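Uncharacterized protein ycf41 (Synechococcus elongatus PCC 6301, PDB 3KOJ) probably binds single-stranded DNA through an OB-fold domain of the single-strand binding protein family, although its own cellular role is uncharacterized. Local coordinates at residues A18-A23 against A37-Q42; V58-V63 against E100-R105. The protein carries 1 engineered substitution. One frame throughout, in Å; residues are numbered along the deposited sequence.

Contact 1 of 2, residues A18-A23 against A37-Q42; sequences ATVVEA and AEMVVQ
Val40 carries much of this antiparallel pairing, on the face of the sheet that also bears Glu22 and Gln42. Its CB rests 3.5 Å from CB of Glu22. From there the two methyls part: CG1, anti to the backbone N (chi1 178°), runs obliquely to meet CG2 of Val21 at 3.7 Å, whereas CG2 lies beside CB of Glu22 and reaches 3.9 Å from its OE1, so the glutamate, extended beyond CG, crosses the valine obliquely. The backbone explains why one valine serves two neighbours. Val21 N and Glu22 N both donate to Val40 O, the first at 2.9 Å within the carbonyl plane, the second at 3.2 Å from above that plane. This double grip is a classic beta bulge in the hairpin formed by strands 12-28 and 35-43, two strands of the OB-fold sheet, and it coincides with the corner that the first strand turns at Glu22. Before the bulge the pairing is regular: Thr19 and Gln42 exchange two N-H···O bonds, and water 1 joins Thr19 OG1 to Gln42 O. Val20 and Val41 lie on the other face; Ala18, directed at the neighbouring strand, brings CB to 3.6 Å from Val41 CB, and Val20 CG2 approaches CE of selenomethionine Met39, whose side chain also touches Cys71 and Leu67. Gln42 CB packs 3.7 Å from Val21 CG1, while Gln42 OE1 is hydrogen-bonded to Arg54 NE.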
loop_
_atom_site.group_PDB
_atom_site.type_symbol
_atom_site.label_atom_id
_atom_site.label_comp_id
_atom_site.label_asym_id
_atom_site.label_seq_id
_atom_site.Cartn_x
_atom_site.Cartn_y
_atom_site.Cartn_z
ATOM N N ALA B 18 10.998 -7.316 -5.198
ATOM C CA ALA B 18 12.453 -7.243 -5.306
ATOM C C ALA B 18 13.107 -8.604 -5.480
ATOM O O ALA B 18 12.462 -9.646 -5.328
ATOM C CB ALA B 18 13.026 -6.551 -4.061
ATOM N N THR B 19 14.401 -8.573 -5.786
ATOM C CA THR B 19 15.203 -9.770 -5.998
ATOM C C THR B 19 16.213 -9.933 -4.859
ATOM O O THR B 19 16.893 -8.981 -4.476
ATOM C CB THR B 19 15.980 -9.671 -7.335
ATOM O OG1 THR B 19 15.052 -9.453 -8.407
ATOM C CG2 THR B 19 16.769 -10.953 -7.601
ATOM N N VAL B 20 16.311 -11.141 -4.319
ATOM C CA VAL B 20 17.254 -11.413 -3.233
ATOM C C VAL B 20 18.680 -11.401 -3.804
ATOM O O VAL B 20 18.995 -12.185 -4.701
ATOM C CB VAL B 20 16.961 -12.799 -2.599
ATOM C CG1 VAL B 20 17.952 -13.099 -1.476
ATOM C CG2 VAL B 20 15.529 -12.829 -2.070
ATOM N N VAL B 21 19.533 -10.510 -3.302
ATOM C CA VAL B 21 20.909 -10.437 -3.797
ATOM C C VAL B 21 21.959 -10.749 -2.736
ATOM O O VAL B 21 23.152 -10.801 -3.023
ATOM C CB VAL B 21 21.202 -9.076 -4.446
ATOM C CG1 VAL B 21 20.269 -8.877 -5.637
ATOM C CG2 VAL B 21 21.036 -7.961 -3.431
ATOM N N GLU B 22 21.512 -10.923 -1.498
ATOM C CA GLU B 22 22.407 -11.340 -0.428
ATOM C C GLU B 22 21.569 -12.285 0.408
ATOM O O GLU B 22 20.530 -11.900 0.962
ATOM C CB GLU B 22 22.931 -10.182 0.427
ATOM C CG GLU B 22 24.088 -10.656 1.318
ATOM C CD GLU B 22 24.949 -9.534 1.877
ATOM O OE1 GLU B 22 25.280 -8.594 1.123
ATOM O OE2 GLU B 22 25.317 -9.605 3.070
ATOM N N ALA B 23 22.011 -13.534 0.458
ATOM C CA ALA B 23 21.301 -14.575 1.185
ATOM C C ALA B 23 21.062 -14.229 2.646
ATOM O O ALA B 23 21.905 -13.626 3.309
ATOM C CB ALA B 23 22.066 -15.898 1.077
ATOM N N ALA B 37 16.467 -12.440 11.014
ATOM C CA ALA B 37 17.096 -12.728 9.737
ATOM C C ALA B 37 17.297 -11.449 8.949
ATOM O O ALA B 37 16.418 -10.585 8.921
ATOM C CB ALA B 37 16.222 -13.687 8.942
ATOM N N GLU B 38 18.456 -11.316 8.318
ATOM C CA GLU B 38 18.697 -10.133 7.511
ATOM C C GLU B 38 19.255 -10.540 6.157
ATOM O O GLU B 38 20.032 -11.492 6.042
ATOM C CB GLU B 38 19.633 -9.151 8.231
ATOM C CG GLU B 38 21.110 -9.272 7.943
ATOM C CD GLU B 38 21.892 -8.126 8.571
ATOM O OE1 GLU B 38 21.744 -7.909 9.795
ATOM O OE2 GLU B 38 22.650 -7.441 7.847
HETATM N N MSE B 39 18.820 -9.832 5.125
HETATM C CA MSE B 39 19.271 -10.111 3.772
HETATM C C MSE B 39 19.256 -8.801 3.015
HETATM O O MSE B 39 18.927 -7.762 3.577
HETATM C CB MSE B 39 18.337 -11.133 3.100
HETATM C CG MSE B 39 16.894 -10.680 2.930
HETATM SE SE MSE B 39 15.771 -12.068 2.122
HETATM C CE MSE B 39 14.299 -10.945 1.536
ATOM N N VAL B 40 19.629 -8.845 1.744
ATOM C CA VAL B 40 19.624 -7.640 0.930
ATOM C C VAL B 40 18.864 -7.936 -0.349
ATOM O O VAL B 40 18.991 -9.019 -0.913
ATOM C CB VAL B 40 21.059 -7.188 0.570
ATOM C CG1 VAL B 40 21.009 -5.947 -0.319
ATOM C CG2 VAL B 40 21.848 -6.892 1.847
ATOM N N VAL B 41 18.060 -6.978 -0.796
ATOM C CA VAL B 41 17.310 -7.157 -2.027
ATOM C C VAL B 41 17.602 -6.000 -2.967
ATOM O O VAL B 41 18.093 -4.950 -2.547
ATOM C CB VAL B 41 15.783 -7.225 -1.780
ATOM C CG1 VAL B 41 15.465 -8.368 -0.829
ATOM C CG2 VAL B 41 15.267 -5.884 -1.232
ATOM N N GLN B 42 17.311 -6.209 -4.245
ATOM C CA GLN B 42 17.517 -5.179 -5.249
ATOM C C GLN B 42 16.228 -4.986 -6.040
ATOM O O GLN B 42 15.539 -5.951 -6.376
ATOM C CB GLN B 42 18.649 -5.577 -6.202
ATOM C CG GLN B 42 18.904 -4.556 -7.306
ATOM C CD GLN B 42 20.050 -4.957 -8.218
ATOM O OE1 GLN B 42 21.217 -4.945 -7.817
ATOM N NE2 GLN B 42 19.719 -5.323 -9.453
HETATM O O HOH W 1 13.957 -6.959 -8.868
HETATM O O HOH W 2 22.649 -11.010 4.842
#

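Contact 2 of 2, residues V58-V63 against E100-R105; sequences VGWGAV and ELTVTR
Two valines on the 58-63 segment meet the 100-105 segment in different ways. Val58 has CG2 anti to its own carbonyl carbon, which sets this methyl obliquely against the carboxylate of Glu100, 3.8 Å from OE1; the carboxylate's charge is answered by a salt bridge from Arg84. Val63, at the start of helix 62-70, points toward the strand and crosses Val103 at about a right angle, with Val63 CG2 4.0 Å from Val103 CG1. On the Val58 face, Thr102 has CG2 anti to its backbone N and brings that methyl obliquely to Trp60, 4.0 Å from CD1. The strands themselves run parallel, their short axes 27° apart. Val58 N donates almost straight to Leu101 O (2.9 Å, 172° at the hydrogen), and Val58 O accepts from Val103 N at 2.8 Å. Further along, water 3 accepts from Trp60 N and donates to Val103 O, bridging the two chains as the first leaves toward the helix. Gly59 has no side chain where a CB would crowd Val63 CG1. A parallel pairing of the third strand with the fifth of the barrel, which begins at 100-103, with a helix following the third, is characteristic of the closed five-stranded OB barrel.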
loop_
_atom_site.group_PDB
_atom_site.type_symbol
_atom_site.label_atom_id
_atom_site.label_comp_id
_atom_site.label_asym_id
_atom_site.label_seq_id
_atom_site.Cartn_x
_atom_site.Cartn_y
_atom_site.Cartn_z
ATOM N N VAL B 58 15.119 -6.804 7.088
ATOM C CA VAL B 58 15.226 -7.528 8.350
ATOM C C VAL B 58 13.883 -8.070 8.827
ATOM O O VAL B 58 12.878 -7.362 8.816
ATOM C CB VAL B 58 15.800 -6.617 9.456
ATOM C CG1 VAL B 58 15.989 -7.413 10.744
ATOM C CG2 VAL B 58 17.119 -6.003 8.989
ATOM N N GLY B 59 13.882 -9.329 9.248
ATOM C CA GLY B 59 12.668 -9.953 9.743
ATOM C C GLY B 59 12.879 -10.504 11.143
ATOM O O GLY B 59 13.947 -11.043 11.448
ATOM N N TRP B 60 11.870 -10.373 11.997
ATOM C CA TRP B 60 11.970 -10.867 13.367
ATOM C C TRP B 60 10.951 -11.966 13.642
ATOM O O TRP B 60 9.865 -11.980 13.064
ATOM C CB TRP B 60 11.752 -9.728 14.367
ATOM C CG TRP B 60 12.705 -8.588 14.234
ATOM C CD1 TRP B 60 12.765 -7.680 13.214
ATOM C CD2 TRP B 60 13.743 -8.227 15.156
ATOM N NE1 TRP B 60 13.774 -6.776 13.445
ATOM C CE2 TRP B 60 14.388 -7.087 14.627
ATOM C CE3 TRP B 60 14.185 -8.753 16.375
ATOM C CZ2 TRP B 60 15.462 -6.466 15.280
ATOM C CZ3 TRP B 60 15.252 -8.135 17.021
ATOM C CH2 TRP B 60 15.875 -7.001 16.472
ATOM N N GLY B 61 11.314 -12.887 14.526
ATOM C CA GLY B 61 10.412 -13.966 14.887
ATOM C C GLY B 61 10.107 -14.964 13.791
ATOM O O GLY B 61 10.998 -15.391 13.058
ATOM N N ALA B 62 8.835 -15.333 13.679
ATOM C CA ALA B 62 8.398 -16.304 12.687
ATOM C C ALA B 62 8.775 -15.925 11.260
ATOM O O ALA B 62 9.156 -16.786 10.464
ATOM C CB ALA B 62 6.891 -16.503 12.786
ATOM N N VAL B 63 8.675 -14.642 10.928
ATOM C CA VAL B 63 9.005 -14.225 9.571
ATOM C C VAL B 63 10.499 -14.384 9.294
ATOM O O VAL B 63 10.903 -14.577 8.147
ATOM C CB VAL B 63 8.548 -12.768 9.297
ATOM C CG1 VAL B 63 9.519 -11.779 9.904
ATOM C CG2 VAL B 63 8.398 -12.552 7.795
ATOM N N GLU B 100 16.466 0.565 6.019
ATOM C CA GLU B 100 16.122 -0.841 5.999
ATOM C C GLU B 100 14.620 -1.032 6.102
ATOM O O GLU B 100 13.897 -0.165 6.591
ATOM C CB GLU B 100 16.857 -1.602 7.114
ATOM C CG GLU B 100 16.283 -1.492 8.508
ATOM C CD GLU B 100 17.171 -2.178 9.541
ATOM O OE1 GLU B 100 16.649 -2.607 10.589
ATOM O OE2 GLU B 100 18.396 -2.279 9.307
ATOM N N LEU B 101 14.162 -2.164 5.593
ATOM C CA LEU B 101 12.751 -2.505 5.617
ATOM C C LEU B 101 12.575 -3.594 6.657
ATOM O O LEU B 101 13.174 -4.667 6.547
ATOM C CB LEU B 101 12.309 -3.037 4.250
ATOM C CG LEU B 101 10.835 -3.441 4.112
ATOM C CD1 LEU B 101 9.958 -2.196 4.122
ATOM C CD2 LEU B 101 10.633 -4.221 2.820
ATOM N N THR B 102 11.784 -3.313 7.685
ATOM C CA THR B 102 11.518 -4.310 8.712
ATOM C C THR B 102 10.282 -5.036 8.195
ATOM O O THR B 102 9.173 -4.505 8.215
ATOM C CB THR B 102 11.230 -3.655 10.061
ATOM O OG1 THR B 102 12.318 -2.785 10.400
ATOM C CG2 THR B 102 11.091 -4.719 11.138
ATOM N N VAL B 103 10.497 -6.253 7.716
ATOM C CA VAL B 103 9.441 -7.057 7.122
ATOM C C VAL B 103 8.398 -7.658 8.050
ATOM O O VAL B 103 8.718 -8.173 9.119
ATOM C CB VAL B 103 10.068 -8.198 6.288
ATOM C CG1 VAL B 103 8.987 -9.130 5.754
ATOM C CG2 VAL B 103 10.855 -7.604 5.145
ATOM N N THR B 104 7.142 -7.592 7.614
ATOM C CA THR B 104 6.025 -8.160 8.362
ATOM C C THR B 104 5.609 -9.454 7.663
ATOM O O THR B 104 5.350 -10.471 8.305
ATOM C CB THR B 104 4.800 -7.217 8.366
ATOM O OG1 THR B 104 5.179 -5.933 8.876
ATOM C CG2 THR B 104 3.690 -7.793 9.229
ATOM N N ARG B 105 5.550 -9.402 6.333
ATOM C CA ARG B 105 5.150 -10.549 5.529
ATOM C C ARG B 105 5.927 -10.603 4.225
ATOM O O ARG B 105 6.397 -9.582 3.733
ATOM C CB ARG B 105 3.656 -10.466 5.191
ATOM C CG ARG B 105 2.746 -10.416 6.398
ATOM C CD ARG B 105 1.285 -10.280 5.991
ATOM N NE ARG B 105 0.423 -10.232 7.166
ATOM C CZ ARG B 105 0.107 -9.124 7.826
ATOM N NH1 ARG B 105 0.570 -7.945 7.424
ATOM N NH2 ARG B 105 -0.664 -9.199 8.902
HETATM O O HOH W 3 9.769 -8.545 11.589
#

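Overall arrangement
Contact 1 closes before contact 2 opens along the chain, and their centres lie about 12 Å apart in one continuous sheet. Strand 35-43, the second partner of contact 1, is antiparallel to strand 53-60, which supplies the first partner of contact 2. The join is direct: Ala37 O lies 2.8 Å from Gly59 N, a probable hydrogen bond, and Glu38 CB packs 4.1 Å from Val58 CG2. The hairpin of contact 1 is thus carried through strand 53-60 to the parallel pairing at 100-105. Strand 76-84, antiparallel to both 12-28 and 100-103, completes the circuit, consistent with an OB barrel.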